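Local coordinates for SusD/RagB family nutrient-binding outer membrane lipoprotein (Bacteroides vulgatus, PDB 4F7A), which probably binds glycans, perhaps mucin O-glycans, at the cell surface as a SusD-like outer membrane lipoprotein with a TPR-like helical fold, at residues A[208-213]-A[502-507]; A[437-442]-A[469-474]. One frame throughout, in Å; residues are numbered along the deposited sequence.

Interaction 1: residues A[208-213]-A[502-507]; sequences AMRVSN and LWWDTG
Two torsions bring Arg-210 and Trp-504 together: the arginine's CG stands anti to its own N (chi1 -171°), and the indole of Trp-504 turns back between its own N and carbonyl carbon (chi1 49°). In this SusD-like, TPR-related fold the C-terminal end of helix 193-210 thus meets a type I beta turn, Leu-502 to Asp-505. The two side chains run alongside each other, pointing the same way. Arg-210 CG makes a CH-pi contact 3.6 Å from the centroid of the Trp-504 five-membered ring, over its face and 13° off the normal, while CD lies over the same face. Bends at chi2 and chi3 then carry the guanidinium on to salt bridges with Glu-441, Glu-437 and Asp-130; Asp-130 also accepts from Trp-504 NE1. A leucine in place of Trp-504 would probably uncover the arginine's methylenes and leave Asp-130 without its indole donor. Val-211 CG1 meets Trp-503 CZ3 at 3.6 Å, the side chains crossing at a slant. Asn-213 CB rests 3.6 Å from Thr-506 OG1. No direct hydrogen bond joins the segments; one water donates to Arg-210 O and Trp-504 O. A second donates to Trp-504 O and accepts from Thr-506 N and, at 2.9 Å, from Asn-213 ND2.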
loop_
_atom_site.group_PDB
_atom_site.type_symbol
_atom_site.label_atom_id
_atom_site.label_comp_id
_atom_site.label_asym_id
_atom_site.label_seq_id
_atom_site.Cartn_x
_atom_site.Cartn_y
_atom_site.Cartn_z
ATOM N N ALA A 208 -3.229 -11.870 6.305
ATOM C CA ALA A 208 -2.770 -13.233 6.529
ATOM C C ALA A 208 -1.406 -13.483 5.907
ATOM O O ALA A 208 -0.522 -14.034 6.565
ATOM C CB ALA A 208 -3.808 -14.233 5.993
HETATM N N MSE A 209 -1.211 -13.069 4.654
HETATM C CA MSE A 209 0.090 -13.230 4.036
HETATM C C MSE A 209 1.125 -12.328 4.692
HETATM O O MSE A 209 2.268 -12.745 4.891
HETATM C CB MSE A 209 0.052 -13.027 2.540
HETATM C CG MSE A 209 -0.721 -14.084 1.795
HETATM SE SE MSE A 209 -0.211 -15.919 2.129
HETATM C CE MSE A 209 -1.544 -16.339 3.433
ATOM N N ARG A 210 0.725 -11.130 5.100
ATOM C CA ARG A 210 1.642 -10.248 5.813
ATOM C C ARG A 210 2.278 -10.939 7.032
ATOM O O ARG A 210 3.459 -10.770 7.290
ATOM C CB ARG A 210 0.958 -8.966 6.299
ATOM C CG ARG A 210 1.991 -7.933 6.850
ATOM C CD ARG A 210 2.540 -7.002 5.767
ATOM N NE ARG A 210 1.537 -6.001 5.456
ATOM C CZ ARG A 210 0.958 -5.805 4.272
ATOM N NH1 ARG A 210 1.292 -6.521 3.209
ATOM N NH2 ARG A 210 0.022 -4.872 4.152
ATOM N N VAL A 211 1.482 -11.692 7.795
ATOM C CA VAL A 211 1.983 -12.288 9.034
ATOM C C VAL A 211 2.574 -13.691 8.812
ATOM O O VAL A 211 2.950 -14.336 9.778
ATOM C CB VAL A 211 0.911 -12.355 10.159
ATOM C CG1 VAL A 211 0.293 -10.974 10.386
ATOM C CG2 VAL A 211 -0.158 -13.385 9.851
ATOM N N SER A 212 2.668 -14.148 7.558
ATOM C CA SER A 212 3.054 -15.548 7.268
ATOM C C SER A 212 4.473 -15.937 7.679
ATOM O O SER A 212 4.704 -17.105 7.998
ATOM C CB SER A 212 2.812 -15.908 5.797
ATOM O OG SER A 212 3.587 -15.092 4.938
ATOM N N ASN A 213 5.412 -14.982 7.697
ATOM C CA ASN A 213 6.788 -15.273 8.117
ATOM C C ASN A 213 6.929 -15.279 9.621
ATOM O O ASN A 213 7.642 -16.116 10.148
ATOM C CB ASN A 213 7.792 -14.284 7.543
ATOM C CG ASN A 213 7.980 -14.433 6.064
ATOM O OD1 ASN A 213 7.847 -15.545 5.495
ATOM N ND2 ASN A 213 8.343 -13.329 5.420
ATOM N N LEU A 502 9.800 -4.117 11.978
ATOM C CA LEU A 502 8.461 -4.319 12.523
ATOM C C LEU A 502 8.230 -5.791 12.826
ATOM O O LEU A 502 8.990 -6.650 12.368
ATOM C CB LEU A 502 7.417 -3.762 11.567
ATOM C CG LEU A 502 7.597 -2.269 11.292
ATOM C CD1 LEU A 502 6.471 -1.758 10.410
ATOM C CD2 LEU A 502 7.689 -1.479 12.630
ATOM N N TRP A 503 7.215 -6.071 13.641
ATOM C CA TRP A 503 6.903 -7.424 14.078
ATOM C C TRP A 503 6.800 -8.429 12.914
ATOM O O TRP A 503 7.360 -9.531 12.989
ATOM C CB TRP A 503 5.614 -7.420 14.920
ATOM C CG TRP A 503 5.059 -8.797 15.259
ATOM C CD1 TRP A 503 5.558 -9.705 16.159
ATOM C CD2 TRP A 503 3.888 -9.392 14.697
ATOM N NE1 TRP A 503 4.750 -10.827 16.192
ATOM C CE2 TRP A 503 3.723 -10.660 15.300
ATOM C CE3 TRP A 503 2.937 -8.961 13.772
ATOM C CZ2 TRP A 503 2.645 -11.500 14.991
ATOM C CZ3 TRP A 503 1.881 -9.812 13.441
ATOM C CH2 TRP A 503 1.741 -11.058 14.055
ATOM N N TRP A 504 6.114 -8.057 11.838
ATOM C CA TRP A 504 5.955 -8.978 10.694
ATOM C C TRP A 504 7.160 -9.132 9.787
ATOM O O TRP A 504 7.144 -9.978 8.890
ATOM C CB TRP A 504 4.711 -8.681 9.859
ATOM C CG TRP A 504 4.461 -7.248 9.422
ATOM C CD1 TRP A 504 3.370 -6.490 9.760
ATOM C CD2 TRP A 504 5.225 -6.442 8.507
ATOM N NE1 TRP A 504 3.423 -5.275 9.145
ATOM C CE2 TRP A 504 4.554 -5.207 8.379
ATOM C CE3 TRP A 504 6.406 -6.630 7.805
ATOM C CZ2 TRP A 504 5.013 -4.194 7.553
ATOM C CZ3 TRP A 504 6.879 -5.632 7.014
ATOM C CH2 TRP A 504 6.192 -4.405 6.897
ATOM N N ASP A 505 8.201 -8.360 10.058
ATOM C CA ASP A 505 9.445 -8.343 9.290
ATOM C C ASP A 505 10.459 -9.189 10.055
ATOM O O ASP A 505 11.030 -8.734 11.055
ATOM C CB ASP A 505 9.920 -6.883 9.160
ATOM C CG ASP A 505 11.252 -6.729 8.452
ATOM O OD1 ASP A 505 11.866 -7.750 8.061
ATOM O OD2 ASP A 505 11.679 -5.567 8.289
ATOM N N THR A 506 10.661 -10.420 9.596
ATOM C CA THR A 506 11.594 -11.351 10.252
ATOM C C THR A 506 12.973 -11.317 9.607
ATOM O O THR A 506 13.897 -11.952 10.087
ATOM C CB THR A 506 11.072 -12.793 10.177
ATOM O OG1 THR A 506 10.928 -13.162 8.799
ATOM C CG2 THR A 506 9.724 -12.910 10.878
ATOM N N GLY A 507 13.110 -10.621 8.491
ATOM C CA GLY A 507 14.381 -10.571 7.786
ATOM C C GLY A 507 14.590 -11.741 6.848
ATOM O O GLY A 507 15.605 -11.796 6.165
HETATM O O HOH W 1 5.406 -12.044 8.530
HETATM O O HOH W 2 9.041 -11.045 7.145
#

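Interaction 2: residues A[437-442]-A[469-474]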
loop_
_atom_site.group_PDB
_atom_site.type_symbol
_atom_site.label_atom_id
_atom_site.label_comp_id
_atom_site.label_asym_id
_atom_site.label_seq_id
_atom_site.Cartn_x
_atom_site.Cartn_y
_atom_site.Cartn_z
ATOM N N GLU A 437 1.057 -0.434 0.068
ATOM C CA GLU A 437 1.094 -1.898 -0.020
ATOM C C GLU A 437 2.422 -2.373 -0.607
ATOM O O GLU A 437 3.018 -3.358 -0.123
ATOM C CB GLU A 437 -0.087 -2.444 -0.812
ATOM C CG GLU A 437 -0.180 -3.985 -0.780
ATOM C CD GLU A 437 -0.240 -4.596 0.622
ATOM O OE1 GLU A 437 -0.601 -3.896 1.597
ATOM O OE2 GLU A 437 0.095 -5.803 0.766
ATOM N N ALA A 438 2.908 -1.653 -1.609
ATOM C CA ALA A 438 4.165 -2.022 -2.294
ATOM C C ALA A 438 5.348 -2.014 -1.334
ATOM O O ALA A 438 6.151 -2.952 -1.295
ATOM C CB ALA A 438 4.427 -1.066 -3.472
ATOM N N TRP A 439 5.432 -0.955 -0.542
ATOM C CA TRP A 439 6.515 -0.796 0.393
ATOM C C TRP A 439 6.418 -1.801 1.549
ATOM O O TRP A 439 7.419 -2.334 1.969
ATOM C CB TRP A 439 6.582 0.642 0.912
ATOM C CG TRP A 439 7.820 0.894 1.792
ATOM C CD1 TRP A 439 9.062 0.384 1.601
ATOM C CD2 TRP A 439 7.906 1.753 2.952
ATOM N NE1 TRP A 439 9.926 0.828 2.594
ATOM C CE2 TRP A 439 9.234 1.671 3.431
ATOM C CE3 TRP A 439 6.979 2.554 3.648
ATOM C CZ2 TRP A 439 9.659 2.372 4.542
ATOM C CZ3 TRP A 439 7.397 3.236 4.757
ATOM C CH2 TRP A 439 8.735 3.145 5.200
ATOM N N ALA A 440 5.215 -2.032 2.073
ATOM C CA ALA A 440 5.029 -2.988 3.150
ATOM C C ALA A 440 5.490 -4.359 2.711
ATOM O O ALA A 440 6.233 -5.029 3.424
ATOM C CB ALA A 440 3.578 -3.034 3.583
ATOM N N GLU A 441 5.084 -4.774 1.522
ATOM C CA GLU A 441 5.472 -6.100 1.025
ATOM C C GLU A 441 6.949 -6.217 0.690
ATOM O O GLU A 441 7.565 -7.288 0.853
ATOM C CB GLU A 441 4.580 -6.506 -0.146
ATOM C CG GLU A 441 3.222 -6.944 0.335
ATOM C CD GLU A 441 3.295 -8.250 1.084
ATOM O OE1 GLU A 441 3.317 -9.297 0.383
ATOM O OE2 GLU A 441 3.333 -8.236 2.351
ATOM N N GLN A 442 7.547 -5.134 0.239
ATOM C CA GLN A 442 8.985 -5.139 0.014
ATOM C C GLN A 442 9.781 -5.343 1.314
ATOM O O GLN A 442 10.757 -6.102 1.358
ATOM C CB GLN A 442 9.398 -3.854 -0.681
ATOM C CG GLN A 442 10.874 -3.794 -1.038
ATOM C CD GLN A 442 11.753 -3.207 0.049
ATOM O OE1 GLN A 442 11.278 -2.521 0.953
ATOM N NE2 GLN A 442 13.050 -3.448 -0.061
ATOM N N ARG A 469 13.244 0.230 7.278
ATOM C CA ARG A 469 12.341 -0.784 7.815
ATOM C C ARG A 469 10.976 -0.237 8.245
ATOM O O ARG A 469 10.028 -1.000 8.412
ATOM C CB ARG A 469 12.980 -1.445 9.039
ATOM C CG ARG A 469 14.290 -2.189 8.806
ATOM C CD ARG A 469 14.086 -3.463 7.971
ATOM N NE ARG A 469 14.189 -3.212 6.537
ATOM C CZ ARG A 469 13.621 -3.956 5.584
ATOM N NH1 ARG A 469 12.798 -4.953 5.912
ATOM N NH2 ARG A 469 13.836 -3.670 4.290
ATOM N N ARG A 470 10.915 1.070 8.495
ATOM C CA ARG A 470 9.747 1.713 9.075
ATOM C C ARG A 470 9.985 3.208 9.095
ATOM O O ARG A 470 11.094 3.681 8.846
ATOM C CB ARG A 470 9.506 1.238 10.519
ATOM C CG ARG A 470 10.611 1.651 11.512
ATOM C CD ARG A 470 10.389 1.111 12.889
ATOM N NE ARG A 470 9.333 1.798 13.617
ATOM C CZ ARG A 470 9.490 2.894 14.364
ATOM N NH1 ARG A 470 10.680 3.480 14.511
ATOM N NH2 ARG A 470 8.433 3.395 15.007
ATOM N N LEU A 471 8.942 3.948 9.434
ATOM C CA LEU A 471 9.087 5.362 9.766
ATOM C C LEU A 471 9.089 5.538 11.274
ATOM O O LEU A 471 8.390 4.814 12.002
ATOM C CB LEU A 471 7.954 6.196 9.150
ATOM C CG LEU A 471 7.852 6.159 7.617
ATOM C CD1 LEU A 471 6.779 7.176 7.157
ATOM C CD2 LEU A 471 9.215 6.386 6.918
ATOM N N PRO A 472 9.859 6.506 11.768
ATOM C CA PRO A 472 9.803 6.782 13.220
ATOM C C PRO A 472 8.436 7.262 13.674
ATOM O O PRO A 472 7.685 7.803 12.881
ATOM C CB PRO A 472 10.837 7.893 13.424
ATOM C CG PRO A 472 11.737 7.802 12.218
ATOM C CD PRO A 472 10.826 7.371 11.081
ATOM N N PHE A 473 8.133 7.071 14.952
ATOM C CA PHE A 473 6.900 7.576 15.520
ATOM C C PHE A 473 6.763 9.102 15.363
ATOM O O PHE A 473 7.751 9.836 15.222
ATOM C CB PHE A 473 6.784 7.207 17.006
ATOM C CG PHE A 473 6.734 5.741 17.281
ATOM C CD1 PHE A 473 5.693 4.976 16.787
ATOM C CD2 PHE A 473 7.682 5.139 18.105
ATOM C CE1 PHE A 473 5.618 3.644 17.059
ATOM C CE2 PHE A 473 7.626 3.797 18.377
ATOM C CZ PHE A 473 6.571 3.038 17.837
ATOM N N SER A 474 5.528 9.569 15.356
ATOM C CA SER A 474 5.260 11.002 15.234
ATOM C C SER A 474 5.797 11.762 16.433
ATOM O O SER A 474 5.295 11.564 17.552
ATOM C CB SER A 474 3.768 11.264 15.145
ATOM O OG SER A 474 3.525 12.664 15.226
HETATM O O HOH W 3 13.116 -5.977 2.677
#
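Trp-439 and Leu-471 make the close part of this buried contact: CH2 at the far end of the indole lies 3.7 Å from Leu-471 CD2 and 4.0 Å from Leu-471 CG, the two side chains meeting at an angle. With chi1 at -174° the tryptophan's CG lies trans to the main-chain N, which sends the six-membered ring outward from the helix, and CH2 also comes within 4.1 Å of the carbonyl carbon C of Arg-470. Helix 435-445, one of the helices of the TPR-like SusD scaffold, is here packed against the extended loop that leads into helix 475-480, where Ser-474 is the N-cap. Leu-471 also touches Thr-131 and Tyr-132, so the same leucine reaches helix 111-132 as well as helix 435-445. The polar end is looser. Gln-442 OE1 stays 4.4 Å from Arg-469 NH2, and a water joins the backbone rather than the amide, donating to Gln-442 O at 2.7 Å and accepting from Arg-469 NH2 at 2.9 Å. Asp-505 pairs with the same guanidinium in a salt bridge. Arg-470 turns elsewhere, toward Asp-496 and Tyr-132 O, its NH2 poised 3.3 Å above the plane of the Phe-473 ring, over the centre.

Overall arrangement
From the N terminus, the chain reaches 208-213 at the end of helix 193-210, passes through helix 435-445 and the loop 469-474, and returns at 502-507. Interaction 2 closes a short loop of 26 intervening residues, nested wholly inside the 288-residue loop closed by interaction 1. Their centres lie about 12 Å apart, and the two meet directly through two salt bridges, Asp-505 OD2 to Arg-469 NH1 at 2.7 Å and Glu-441 OE2 to Arg-210 NH1 at 2.8 Å. Trp-504 CH2 also packs against Ala-440 O. Helix 435-445, part of interaction 2, is thus also touched by both segments of interaction 1, through Arg-210 and Trp-504.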